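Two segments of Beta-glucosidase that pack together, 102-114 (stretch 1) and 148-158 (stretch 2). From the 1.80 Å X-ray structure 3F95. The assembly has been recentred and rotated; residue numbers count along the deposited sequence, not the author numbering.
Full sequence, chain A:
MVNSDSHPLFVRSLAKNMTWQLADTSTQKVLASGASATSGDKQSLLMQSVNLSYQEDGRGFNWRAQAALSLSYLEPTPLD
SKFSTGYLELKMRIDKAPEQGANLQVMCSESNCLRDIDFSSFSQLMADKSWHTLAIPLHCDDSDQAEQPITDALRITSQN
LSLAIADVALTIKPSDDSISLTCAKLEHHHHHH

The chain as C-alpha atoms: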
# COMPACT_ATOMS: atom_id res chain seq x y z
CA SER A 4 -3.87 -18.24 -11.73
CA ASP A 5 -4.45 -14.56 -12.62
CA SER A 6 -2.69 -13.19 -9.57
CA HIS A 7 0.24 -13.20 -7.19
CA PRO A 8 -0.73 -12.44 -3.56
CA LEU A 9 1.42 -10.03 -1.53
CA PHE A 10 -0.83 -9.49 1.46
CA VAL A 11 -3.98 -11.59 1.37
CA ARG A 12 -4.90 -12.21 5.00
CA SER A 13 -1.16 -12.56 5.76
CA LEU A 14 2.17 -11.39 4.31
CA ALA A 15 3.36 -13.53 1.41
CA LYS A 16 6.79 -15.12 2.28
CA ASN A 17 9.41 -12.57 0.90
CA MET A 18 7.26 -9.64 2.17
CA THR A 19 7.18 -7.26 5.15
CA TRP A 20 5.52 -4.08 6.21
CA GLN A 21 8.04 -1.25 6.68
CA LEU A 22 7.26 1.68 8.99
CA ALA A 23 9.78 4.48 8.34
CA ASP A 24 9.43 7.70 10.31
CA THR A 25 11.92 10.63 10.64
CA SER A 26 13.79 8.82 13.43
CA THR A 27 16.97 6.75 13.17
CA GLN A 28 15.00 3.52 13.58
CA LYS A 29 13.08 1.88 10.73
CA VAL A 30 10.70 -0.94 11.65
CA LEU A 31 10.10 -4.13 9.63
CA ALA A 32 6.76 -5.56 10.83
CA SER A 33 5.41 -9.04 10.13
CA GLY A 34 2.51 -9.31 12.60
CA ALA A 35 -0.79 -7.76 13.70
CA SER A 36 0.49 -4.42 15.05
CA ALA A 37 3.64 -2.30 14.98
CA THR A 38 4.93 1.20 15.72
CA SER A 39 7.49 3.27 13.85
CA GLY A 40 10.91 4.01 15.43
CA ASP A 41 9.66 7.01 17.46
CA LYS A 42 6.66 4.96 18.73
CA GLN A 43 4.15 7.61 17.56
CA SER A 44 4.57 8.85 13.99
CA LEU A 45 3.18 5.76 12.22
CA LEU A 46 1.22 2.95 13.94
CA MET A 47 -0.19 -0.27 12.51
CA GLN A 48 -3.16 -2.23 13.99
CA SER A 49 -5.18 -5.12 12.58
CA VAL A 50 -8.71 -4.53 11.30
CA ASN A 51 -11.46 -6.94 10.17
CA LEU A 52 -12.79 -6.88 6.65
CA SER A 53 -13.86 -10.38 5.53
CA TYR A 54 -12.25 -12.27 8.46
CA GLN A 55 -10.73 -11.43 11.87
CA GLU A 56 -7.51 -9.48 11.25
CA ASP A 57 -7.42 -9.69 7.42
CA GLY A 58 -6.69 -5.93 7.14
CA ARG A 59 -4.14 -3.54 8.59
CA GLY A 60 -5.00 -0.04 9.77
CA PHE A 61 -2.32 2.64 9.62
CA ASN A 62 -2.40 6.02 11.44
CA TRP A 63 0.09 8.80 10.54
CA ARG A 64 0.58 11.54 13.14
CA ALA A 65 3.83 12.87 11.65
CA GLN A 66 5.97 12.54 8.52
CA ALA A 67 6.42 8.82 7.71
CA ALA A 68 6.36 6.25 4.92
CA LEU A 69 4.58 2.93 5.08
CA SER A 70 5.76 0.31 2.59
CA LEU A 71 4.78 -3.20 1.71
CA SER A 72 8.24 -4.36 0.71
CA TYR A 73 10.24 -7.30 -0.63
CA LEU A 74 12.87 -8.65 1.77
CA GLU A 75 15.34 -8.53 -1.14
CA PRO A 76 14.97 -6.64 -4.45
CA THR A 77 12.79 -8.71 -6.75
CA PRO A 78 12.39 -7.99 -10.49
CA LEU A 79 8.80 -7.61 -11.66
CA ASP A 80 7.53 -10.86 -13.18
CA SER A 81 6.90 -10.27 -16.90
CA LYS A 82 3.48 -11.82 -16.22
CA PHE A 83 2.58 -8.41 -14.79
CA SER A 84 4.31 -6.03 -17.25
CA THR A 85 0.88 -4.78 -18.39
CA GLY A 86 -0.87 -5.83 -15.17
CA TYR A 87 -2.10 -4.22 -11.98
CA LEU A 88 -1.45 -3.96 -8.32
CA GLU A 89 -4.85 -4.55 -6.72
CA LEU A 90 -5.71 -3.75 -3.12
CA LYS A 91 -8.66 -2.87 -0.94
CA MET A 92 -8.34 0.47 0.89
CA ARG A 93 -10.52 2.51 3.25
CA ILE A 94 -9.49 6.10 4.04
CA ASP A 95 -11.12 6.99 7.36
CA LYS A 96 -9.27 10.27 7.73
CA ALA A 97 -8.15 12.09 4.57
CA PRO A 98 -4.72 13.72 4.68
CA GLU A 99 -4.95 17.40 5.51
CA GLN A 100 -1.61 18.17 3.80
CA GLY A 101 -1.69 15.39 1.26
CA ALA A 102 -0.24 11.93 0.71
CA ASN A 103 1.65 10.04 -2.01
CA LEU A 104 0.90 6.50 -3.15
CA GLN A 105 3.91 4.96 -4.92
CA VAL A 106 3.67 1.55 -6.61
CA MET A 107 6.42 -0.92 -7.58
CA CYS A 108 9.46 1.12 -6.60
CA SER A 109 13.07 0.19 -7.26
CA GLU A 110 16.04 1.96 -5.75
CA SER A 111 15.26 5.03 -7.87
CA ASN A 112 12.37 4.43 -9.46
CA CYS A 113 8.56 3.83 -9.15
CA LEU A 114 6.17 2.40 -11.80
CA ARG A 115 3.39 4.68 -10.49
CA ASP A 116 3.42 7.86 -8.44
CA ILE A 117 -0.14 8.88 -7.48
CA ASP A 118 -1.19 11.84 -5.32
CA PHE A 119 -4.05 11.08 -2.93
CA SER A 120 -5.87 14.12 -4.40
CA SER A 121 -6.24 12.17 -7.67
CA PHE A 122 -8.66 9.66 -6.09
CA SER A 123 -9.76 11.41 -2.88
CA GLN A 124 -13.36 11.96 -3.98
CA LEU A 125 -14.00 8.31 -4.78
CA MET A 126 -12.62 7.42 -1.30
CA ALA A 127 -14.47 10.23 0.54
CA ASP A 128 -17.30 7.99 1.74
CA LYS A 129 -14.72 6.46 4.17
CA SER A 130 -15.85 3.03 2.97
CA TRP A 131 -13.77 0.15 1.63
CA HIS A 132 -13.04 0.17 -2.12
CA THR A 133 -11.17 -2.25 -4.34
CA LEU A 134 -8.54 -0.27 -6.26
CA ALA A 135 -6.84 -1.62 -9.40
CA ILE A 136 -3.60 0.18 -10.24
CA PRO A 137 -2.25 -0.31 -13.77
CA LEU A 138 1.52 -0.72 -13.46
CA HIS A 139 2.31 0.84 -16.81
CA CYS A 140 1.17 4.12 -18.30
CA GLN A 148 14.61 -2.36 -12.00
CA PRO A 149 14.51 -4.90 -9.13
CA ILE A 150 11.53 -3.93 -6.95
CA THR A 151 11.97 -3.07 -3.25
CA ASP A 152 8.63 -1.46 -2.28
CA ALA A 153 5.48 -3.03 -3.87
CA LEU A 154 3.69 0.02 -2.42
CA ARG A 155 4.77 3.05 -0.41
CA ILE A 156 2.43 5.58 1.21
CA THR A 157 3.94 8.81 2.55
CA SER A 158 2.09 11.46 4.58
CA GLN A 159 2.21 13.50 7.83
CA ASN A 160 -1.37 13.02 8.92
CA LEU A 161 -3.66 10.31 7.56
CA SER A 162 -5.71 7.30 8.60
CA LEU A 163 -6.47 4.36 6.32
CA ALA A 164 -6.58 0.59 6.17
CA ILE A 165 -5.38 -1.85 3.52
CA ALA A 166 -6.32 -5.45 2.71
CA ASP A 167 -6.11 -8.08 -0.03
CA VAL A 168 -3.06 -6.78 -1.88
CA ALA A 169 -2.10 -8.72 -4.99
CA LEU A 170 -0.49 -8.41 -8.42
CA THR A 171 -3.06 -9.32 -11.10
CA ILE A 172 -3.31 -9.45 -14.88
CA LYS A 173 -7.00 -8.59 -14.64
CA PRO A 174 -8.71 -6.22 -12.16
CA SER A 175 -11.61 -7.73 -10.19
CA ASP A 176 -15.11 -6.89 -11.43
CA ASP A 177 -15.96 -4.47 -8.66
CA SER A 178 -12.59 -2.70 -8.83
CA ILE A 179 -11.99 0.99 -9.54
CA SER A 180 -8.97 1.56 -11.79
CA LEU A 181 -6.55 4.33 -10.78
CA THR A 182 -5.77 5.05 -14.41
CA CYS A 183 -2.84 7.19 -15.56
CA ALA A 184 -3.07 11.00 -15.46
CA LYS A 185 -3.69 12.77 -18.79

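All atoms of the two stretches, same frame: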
# COMPACT_ATOMS: atom_id res chain seq x y z
N ALA A 102 -0.91 13.23 0.61
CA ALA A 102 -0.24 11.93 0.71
C ALA A 102 0.09 11.43 -0.68
O ALA A 102 -0.59 11.78 -1.64
CB ALA A 102 -1.15 10.93 1.44
N ASN A 103 1.12 10.59 -0.76
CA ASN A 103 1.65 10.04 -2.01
C ASN A 103 1.50 8.54 -1.94
O ASN A 103 1.87 7.92 -0.93
CB ASN A 103 3.14 10.39 -2.11
CG ASN A 103 3.76 10.06 -3.47
OD1 ASN A 103 4.99 9.98 -3.57
ND2 ASN A 103 2.94 9.93 -4.51
N LEU A 104 0.93 7.96 -2.99
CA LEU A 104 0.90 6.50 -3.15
C LEU A 104 1.85 6.09 -4.27
O LEU A 104 1.61 6.40 -5.44
CB LEU A 104 -0.54 6.02 -3.46
CG LEU A 104 -0.68 4.59 -3.96
CD1 LEU A 104 -0.15 3.57 -2.90
CD2 LEU A 104 -2.16 4.29 -4.34
N GLN A 105 2.95 5.42 -3.92
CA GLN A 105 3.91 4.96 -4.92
C GLN A 105 3.80 3.44 -5.09
O GLN A 105 3.53 2.72 -4.13
CB GLN A 105 5.34 5.43 -4.53
CG GLN A 105 5.58 6.92 -4.78
CD GLN A 105 6.86 7.44 -4.13
OE1 GLN A 105 7.06 7.34 -2.92
NE2 GLN A 105 7.72 8.05 -4.95
N VAL A 106 3.91 2.96 -6.33
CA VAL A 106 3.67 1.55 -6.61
C VAL A 106 4.85 0.98 -7.41
O VAL A 106 5.33 1.59 -8.39
CB VAL A 106 2.33 1.36 -7.39
CG1 VAL A 106 2.14 -0.07 -7.82
CG2 VAL A 106 1.16 1.85 -6.52
N MET A 107 5.34 -0.16 -6.93
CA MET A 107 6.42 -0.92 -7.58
C MET A 107 7.68 -0.07 -7.79
O MET A 107 8.05 0.35 -8.92
CB MET A 107 5.93 -1.61 -8.86
CG MET A 107 4.83 -2.63 -8.62
SD MET A 107 5.37 -4.05 -7.62
CE MET A 107 3.89 -4.40 -6.73
N CYS A 108 8.33 0.22 -6.66
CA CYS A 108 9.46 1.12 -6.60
C CYS A 108 10.75 0.33 -6.54
O CYS A 108 10.87 -0.61 -5.74
CB CYS A 108 9.40 2.01 -5.37
SG CYS A 108 7.92 3.05 -5.31
N SER A 109 11.71 0.72 -7.36
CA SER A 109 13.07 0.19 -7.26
C SER A 109 13.85 1.13 -6.38
O SER A 109 13.28 1.96 -5.66
CB SER A 109 13.72 0.05 -8.63
OG SER A 109 13.41 1.14 -9.47
N GLU A 110 15.18 1.01 -6.42
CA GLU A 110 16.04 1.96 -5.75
C GLU A 110 15.68 3.39 -6.11
O GLU A 110 15.64 4.24 -5.22
N SER A 111 15.36 3.64 -7.39
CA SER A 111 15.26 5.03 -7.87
C SER A 111 14.25 5.81 -8.75
O SER A 111 14.73 6.57 -9.59
N ASN A 112 12.94 5.57 -8.77
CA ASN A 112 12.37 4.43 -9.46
C ASN A 112 11.03 3.88 -9.00
O ASN A 112 11.06 2.87 -8.37
N CYS A 113 9.89 4.51 -9.33
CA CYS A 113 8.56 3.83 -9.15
C CYS A 113 7.74 3.72 -10.44
O CYS A 113 7.73 4.66 -11.24
CB CYS A 113 7.69 4.51 -8.06
SG CYS A 113 8.46 4.69 -6.42
N LEU A 114 7.05 2.59 -10.62
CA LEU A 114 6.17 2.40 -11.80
C LEU A 114 4.99 3.38 -11.80
O LEU A 114 4.60 3.88 -12.86
CB LEU A 114 5.70 0.95 -11.95
CG LEU A 114 6.76 -0.13 -12.26
CD1 LEU A 114 6.10 -1.48 -12.43
CD2 LEU A 114 7.63 0.21 -13.48
N GLN A 148 15.40 -1.31 -11.38
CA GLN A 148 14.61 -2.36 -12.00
C GLN A 148 14.15 -3.46 -11.01
O GLN A 148 12.98 -3.81 -11.03
CB GLN A 148 15.34 -2.97 -13.20
CG GLN A 148 14.43 -3.68 -14.20
CD GLN A 148 13.72 -2.71 -15.15
OE1 GLN A 148 12.54 -2.90 -15.48
NE2 GLN A 148 14.43 -1.67 -15.59
N PRO A 149 15.06 -4.01 -10.18
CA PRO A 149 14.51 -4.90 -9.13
C PRO A 149 13.63 -4.10 -8.16
O PRO A 149 13.99 -2.98 -7.80
CB PRO A 149 15.76 -5.42 -8.40
CG PRO A 149 16.88 -5.20 -9.36
CD PRO A 149 16.52 -3.94 -10.11
N ILE A 150 12.50 -4.66 -7.77
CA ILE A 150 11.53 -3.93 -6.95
C ILE A 150 11.83 -4.12 -5.45
O ILE A 150 12.05 -5.24 -4.99
CB ILE A 150 10.08 -4.39 -7.25
CG1 ILE A 150 9.78 -4.33 -8.76
CG2 ILE A 150 9.04 -3.61 -6.41
CD1 ILE A 150 9.92 -2.97 -9.42
N THR A 151 11.85 -3.01 -4.71
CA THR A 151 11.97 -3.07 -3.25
C THR A 151 10.63 -2.83 -2.54
O THR A 151 10.26 -3.59 -1.65
CB THR A 151 13.06 -2.12 -2.74
OG1 THR A 151 14.34 -2.65 -3.12
CG2 THR A 151 13.00 -2.00 -1.23
N ASP A 152 9.92 -1.77 -2.91
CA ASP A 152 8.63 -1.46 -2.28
C ASP A 152 7.50 -1.74 -3.30
O ASP A 152 7.38 -1.02 -4.31
CB ASP A 152 8.61 0.03 -1.85
CG ASP A 152 9.50 0.33 -0.64
OD1 ASP A 152 10.03 -0.60 0.05
OD2 ASP A 152 9.64 1.56 -0.37
N ALA A 153 6.70 -2.78 -3.05
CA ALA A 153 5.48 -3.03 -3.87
C ALA A 153 4.51 -1.82 -3.81
O ALA A 153 3.94 -1.40 -4.84
CB ALA A 153 4.80 -4.32 -3.45
N LEU A 154 4.35 -1.26 -2.61
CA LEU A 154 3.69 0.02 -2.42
C LEU A 154 4.36 0.85 -1.32
O LEU A 154 4.94 0.31 -0.39
CB LEU A 154 2.19 -0.17 -2.11
CG LEU A 154 1.71 -0.67 -0.77
CD1 LEU A 154 1.55 0.45 0.27
CD2 LEU A 154 0.36 -1.42 -0.93
N ARG A 155 4.24 2.16 -1.43
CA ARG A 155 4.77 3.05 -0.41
C ARG A 155 3.77 4.19 -0.27
O ARG A 155 3.36 4.79 -1.27
CB ARG A 155 6.15 3.56 -0.84
CG ARG A 155 6.79 4.53 0.14
CD ARG A 155 8.03 5.20 -0.47
NE ARG A 155 8.96 4.23 -1.00
CZ ARG A 155 9.68 4.39 -2.11
NH1 ARG A 155 9.61 5.50 -2.83
NH2 ARG A 155 10.49 3.41 -2.48
N ILE A 156 3.33 4.45 0.95
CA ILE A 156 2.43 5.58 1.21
C ILE A 156 3.15 6.53 2.17
O ILE A 156 3.59 6.12 3.25
CB ILE A 156 1.09 5.11 1.81
CG1 ILE A 156 0.37 4.18 0.80
CG2 ILE A 156 0.21 6.34 2.18
CD1 ILE A 156 -0.79 3.42 1.42
N THR A 157 3.27 7.78 1.76
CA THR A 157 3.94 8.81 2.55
C THR A 157 2.97 9.95 2.86
O THR A 157 2.25 10.44 1.96
CB THR A 157 5.18 9.33 1.78
OG1 THR A 157 6.02 8.21 1.44
CG2 THR A 157 5.97 10.30 2.66
N SER A 158 2.96 10.38 4.12
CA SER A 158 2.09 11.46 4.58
C SER A 158 2.57 11.96 5.96
O SER A 158 3.49 11.38 6.55
CB SER A 158 0.62 10.99 4.62
OG SER A 158 -0.29 12.09 4.85
O HOH W 1 5.01 7.48 -1.01
O HOH W 2 16.14 -1.75 -7.19

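The most unusual feature of this contact is that the Arg155 guanidinium lies against a disulfide. Cys108 SG and Cys113 SG are bonded at 2.0 Å, closing the loop of the first stretch, and Cys108 SG sits over one face of the guanidinium. Such a face is poor in hydrogen-bonding capacity and tolerates soft, polarizable sulfur, while the N-H groups point outward in the plane. There they find oxygen: Arg155 NE and NH2 reach Asp152 OD2 at 2.8 and 2.9 Å, both part of a salt bridge within the second stretch, and Arg155 NH1 makes a weak hydrogen bond of 3.1 Å to Gln105 OE1 across the interface. A long side chain, t at chi1 and chi2 before bending at chi3, lets Arg155 reach all of these, and no other residue here has more of its area covered by the opposite stretch.

The same residues belong to an antiparallel ladder, its strand axes 4.6 Å apart at closest approach. Asn103 pairs with Thr157 through Asn103 N to Thr157 O (2.9 Å) and Thr157 N to Asn103 O (3.0 Å). Gln105 and Arg155 repeat the pattern, with both Gln105 N to Arg155 O and Arg155 N to Gln105 O at 2.8 Å.

The regular alternation breaks at Met107, whose phi is positive and where the chain turns a corner. Met107 N donates to Ala153 O, and the next amide, Cys108 N, donates to Asp152 O, both at 2.8 Å. In return Cys108 O accepts from Thr151 N at 2.8 Å and Asp152 N at 3.2 Å, so consecutive amides on each stretch hold the bend together.

The two faces of the ladder differ in chemistry. Leu104, Val106, Leu154 and Ile156 share a buried face, where branched aliphatic side chains fill space without leaving polar groups unsatisfied; Leu104 CD1 packs 3.8 Å from Ile156 CG1. At the corner, the flexible Met107 side chain points away at CB but returns at its end, bringing CE to 3.4 Å from Ala153 CB and SD to 3.9 Å from Ile150 CG2.

Asn103, Gln105, Arg155 and Thr157 occupy the other, partly exposed face, where polar groups can meet solvent. One water lies within hydrogen-bonding distance of Asn103 O (3.2 Å), Gln105 OE1 (2.8 Å) and Thr157 OG1 (2.7 Å). Near the loop, a second water accepts from Glu110 N at 3.0 Å and donates to Pro149 O at 2.6 Å. In all, 828 Å² is buried, summed over both stretches.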